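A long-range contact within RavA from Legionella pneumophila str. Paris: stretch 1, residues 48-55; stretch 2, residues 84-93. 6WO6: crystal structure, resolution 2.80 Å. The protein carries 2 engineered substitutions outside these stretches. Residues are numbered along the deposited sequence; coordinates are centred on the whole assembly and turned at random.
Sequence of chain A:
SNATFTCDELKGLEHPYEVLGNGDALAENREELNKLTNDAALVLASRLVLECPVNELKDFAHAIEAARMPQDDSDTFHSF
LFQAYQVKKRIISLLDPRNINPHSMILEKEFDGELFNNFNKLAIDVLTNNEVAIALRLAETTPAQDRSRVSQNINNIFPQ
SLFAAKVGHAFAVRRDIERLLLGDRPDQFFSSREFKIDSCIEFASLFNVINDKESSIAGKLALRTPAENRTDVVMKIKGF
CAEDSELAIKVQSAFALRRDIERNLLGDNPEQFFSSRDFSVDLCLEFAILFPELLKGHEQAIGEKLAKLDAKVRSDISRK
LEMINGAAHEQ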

# COMPACT_ATOMS: atom_id res chain seq x y z
N LEU A 48 -0.48 -6.78 -30.83
CA LEU A 48 -0.99 -8.14 -30.71
C LEU A 48 -0.90 -8.63 -29.27
O LEU A 48 -1.83 -9.28 -28.77
CB LEU A 48 -0.20 -9.04 -31.66
CG LEU A 48 -0.46 -10.53 -31.85
CD1 LEU A 48 -1.93 -10.80 -31.98
CD2 LEU A 48 0.26 -11.01 -33.11
N VAL A 49 0.19 -8.31 -28.58
CA VAL A 49 0.35 -8.77 -27.20
C VAL A 49 -0.47 -7.91 -26.24
O VAL A 49 -0.99 -8.42 -25.24
CB VAL A 49 1.85 -8.79 -26.84
CG1 VAL A 49 2.07 -8.43 -25.39
CG2 VAL A 49 2.42 -10.17 -27.12
N LEU A 50 -0.63 -6.61 -26.53
CA LEU A 50 -1.44 -5.75 -25.68
C LEU A 50 -2.89 -6.22 -25.65
O LEU A 50 -3.49 -6.36 -24.58
CB LEU A 50 -1.35 -4.30 -26.15
CG LEU A 50 -0.21 -3.47 -25.58
CD1 LEU A 50 0.04 -2.24 -26.44
CD2 LEU A 50 -0.52 -3.06 -24.15
N GLU A 51 -3.47 -6.47 -26.83
CA GLU A 51 -4.89 -6.81 -26.88
C GLU A 51 -5.21 -8.18 -26.30
O GLU A 51 -6.39 -8.47 -26.08
CB GLU A 51 -5.39 -6.73 -28.32
CG GLU A 51 -5.39 -5.34 -28.90
CD GLU A 51 -6.10 -5.27 -30.23
OE1 GLU A 51 -6.30 -4.15 -30.75
OE2 GLU A 51 -6.47 -6.35 -30.75
N CYS A 52 -4.21 -9.02 -26.05
CA CYS A 52 -4.46 -10.35 -25.51
C CYS A 52 -4.82 -10.26 -24.04
O CYS A 52 -4.01 -9.78 -23.24
CB CYS A 52 -3.24 -11.23 -25.70
SG CYS A 52 -3.35 -12.83 -24.88
N PRO A 53 -6.01 -10.71 -23.62
CA PRO A 53 -6.36 -10.66 -22.20
C PRO A 53 -5.45 -11.57 -21.38
O PRO A 53 -4.84 -12.50 -21.90
CB PRO A 53 -7.81 -11.16 -22.17
CG PRO A 53 -8.30 -11.02 -23.58
CD PRO A 53 -7.10 -11.24 -24.45
N VAL A 54 -5.38 -11.27 -20.08
CA VAL A 54 -4.45 -12.00 -19.21
C VAL A 54 -4.81 -13.48 -19.15
O VAL A 54 -3.93 -14.35 -19.23
CB VAL A 54 -4.43 -11.36 -17.81
CG1 VAL A 54 -3.62 -12.21 -16.85
CG2 VAL A 54 -3.87 -9.95 -17.89
N ASN A 55 -6.10 -13.79 -19.02
CA ASN A 55 -6.52 -15.19 -18.88
C ASN A 55 -6.10 -16.03 -20.07
O ASN A 55 -5.84 -17.23 -19.93
CB ASN A 55 -8.04 -15.26 -18.68
CG ASN A 55 -8.73 -13.93 -18.89
OD1 ASN A 55 -8.14 -12.87 -18.68
ND2 ASN A 55 -9.99 -13.98 -19.31
N ALA A 84 7.77 -9.85 -27.14
CA ALA A 84 6.66 -9.06 -26.62
C ALA A 84 5.86 -9.84 -25.59
O ALA A 84 5.48 -9.29 -24.54
CB ALA A 84 5.77 -8.60 -27.77
N TYR A 85 5.58 -11.12 -25.88
CA TYR A 85 4.91 -11.96 -24.89
C TYR A 85 5.73 -12.04 -23.61
O TYR A 85 5.17 -12.04 -22.51
CB TYR A 85 4.67 -13.36 -25.44
CG TYR A 85 4.29 -14.37 -24.37
CD1 TYR A 85 2.99 -14.44 -23.89
CD2 TYR A 85 5.24 -15.23 -23.83
CE1 TYR A 85 2.64 -15.35 -22.90
CE2 TYR A 85 4.90 -16.13 -22.84
CZ TYR A 85 3.60 -16.19 -22.38
OH TYR A 85 3.26 -17.09 -21.39
N GLN A 86 7.06 -12.14 -23.73
CA GLN A 86 7.92 -12.19 -22.55
C GLN A 86 7.76 -10.93 -21.71
O GLN A 86 7.61 -11.00 -20.49
CB GLN A 86 9.37 -12.37 -22.97
CG GLN A 86 9.72 -13.78 -23.43
CD GLN A 86 9.77 -14.76 -22.27
OE1 GLN A 86 10.78 -14.84 -21.56
NE2 GLN A 86 8.69 -15.51 -22.08
N VAL A 87 7.79 -9.76 -22.37
CA VAL A 87 7.63 -8.50 -21.65
C VAL A 87 6.31 -8.49 -20.88
O VAL A 87 6.28 -8.24 -19.66
CB VAL A 87 7.71 -7.31 -22.63
CG1 VAL A 87 7.34 -6.01 -21.92
CG2 VAL A 87 9.11 -7.22 -23.22
N LYS A 88 5.20 -8.77 -21.57
CA LYS A 88 3.90 -8.68 -20.91
C LYS A 88 3.76 -9.73 -19.81
O LYS A 88 3.20 -9.44 -18.75
CB LYS A 88 2.77 -8.81 -21.93
CG LYS A 88 1.39 -8.81 -21.28
CD LYS A 88 0.35 -8.09 -22.12
CE LYS A 88 -1.04 -8.22 -21.50
NZ LYS A 88 -2.08 -7.52 -22.31
N LYS A 89 4.25 -10.95 -20.05
CA LYS A 89 4.13 -12.01 -19.05
C LYS A 89 4.91 -11.66 -17.79
O LYS A 89 4.40 -11.79 -16.67
CB LYS A 89 4.62 -13.33 -19.64
CG LYS A 89 4.55 -14.51 -18.68
CD LYS A 89 3.12 -14.81 -18.28
CE LYS A 89 2.97 -14.90 -16.77
NZ LYS A 89 1.55 -14.77 -16.34
N ARG A 90 6.15 -11.18 -17.95
CA ARG A 90 6.96 -10.86 -16.79
C ARG A 90 6.42 -9.65 -16.04
O ARG A 90 6.56 -9.58 -14.81
CB ARG A 90 8.41 -10.62 -17.21
CG ARG A 90 9.10 -11.87 -17.73
CD ARG A 90 10.54 -11.60 -18.12
NE ARG A 90 11.15 -12.76 -18.75
CZ ARG A 90 12.40 -12.80 -19.19
NH1 ARG A 90 13.18 -11.74 -19.06
NH2 ARG A 90 12.87 -13.91 -19.74
N ILE A 91 5.80 -8.70 -16.74
CA ILE A 91 5.23 -7.56 -16.02
C ILE A 91 3.95 -7.97 -15.29
O ILE A 91 3.75 -7.62 -14.12
CB ILE A 91 4.98 -6.38 -16.98
CG1 ILE A 91 6.31 -5.75 -17.37
CG2 ILE A 91 4.06 -5.35 -16.33
CD1 ILE A 91 6.18 -4.65 -18.40
N ILE A 92 3.08 -8.74 -15.95
CA ILE A 92 1.79 -9.08 -15.36
C ILE A 92 1.95 -10.09 -14.23
O ILE A 92 1.16 -10.10 -13.28
CB ILE A 92 0.83 -9.57 -16.46
CG1 ILE A 92 0.11 -8.38 -17.10
CG2 ILE A 92 -0.17 -10.59 -15.93
CD1 ILE A 92 -0.57 -7.48 -16.10
N SER A 93 2.99 -10.93 -14.28
CA SER A 93 3.23 -11.87 -13.19
C SER A 93 3.59 -11.19 -11.88
O SER A 93 3.65 -11.86 -10.85
CB SER A 93 4.33 -12.86 -13.58
OG SER A 93 5.55 -12.20 -13.83

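The most unusual feature of this contact is a buried lysine whose amine is met by backbone carbonyls at the end of a helix. Lys-88 NZ donates hydrogen bonds to Val-49 O at 3.3 Å and to Cys-52 O at 3.1 Å. Leu-50 O also lies 2.9 Å from Lys-88 NZ. No carboxylate from either stretch takes part in these bonds.

The carbonyls are available because the first helix runs out here. Residues 48-51 are its last part, and the chain then turns into a loop at Cys-52 and Pro-53. Within this stretch the turn has one backbone hydrogen bond, a weak one, from Cys-52 N to Val-49 O at 3.4 Å. Val-49 O therefore accepts from both the turn and the lysine. By bonding to Val-49 O and Cys-52 O, the amine ties the end of the helix to the loop that follows. A positive charge suits this place, since carbonyl oxygens carry partial negative charge.

Lys-88 reaches the turn with a nearly extended side chain. Its CA-to-CB bond points toward the first stretch. Chi1, chi3 and chi4 are t, and chi2, at 144°, lies between wells. The aliphatic part passes Val-49 before the amine reaches the oxygens. Val-49 CG1 packs 3.6 Å from Lys-88 CB. Lys-88 and Val-49 are the residues most covered by the opposite stretch, with 90 and 88 Å² respectively.

Val-49 also points toward its partner and is buried. It sits where the two backbones come close, with 6.0 Å between Val-49 CA and Tyr-85 CA. Val-49 CG2 lies 3.8 Å from Ala-84 CB and 4.2 Å from Tyr-85 CB. Val-49 CG2 also comes within 3.5 Å of Tyr-85 N, so the valine packs against helix backbone as well as side chains. Ala-84 suits this spot because its single methyl faces the first stretch and takes up little room. Tyr-85 points sideways and touches the valine near its own backbone.

A smaller apolar contact lies past the turn. Val-54 CG1 meets Ile-92 CG2 at 3.9 Å. The backbones are farther apart here, with Val-54 CA 7.9 Å from Ile-92 CA, and the branched side chains bridge the gap. Val-54 is exposed, so this contact lies near the surface.

The second stretch offers a regular helical surface. Ala-84, Lys-88 and Ile-92 are spaced four residues apart, and all three point toward the first stretch. The contact buries 337 Å² in total.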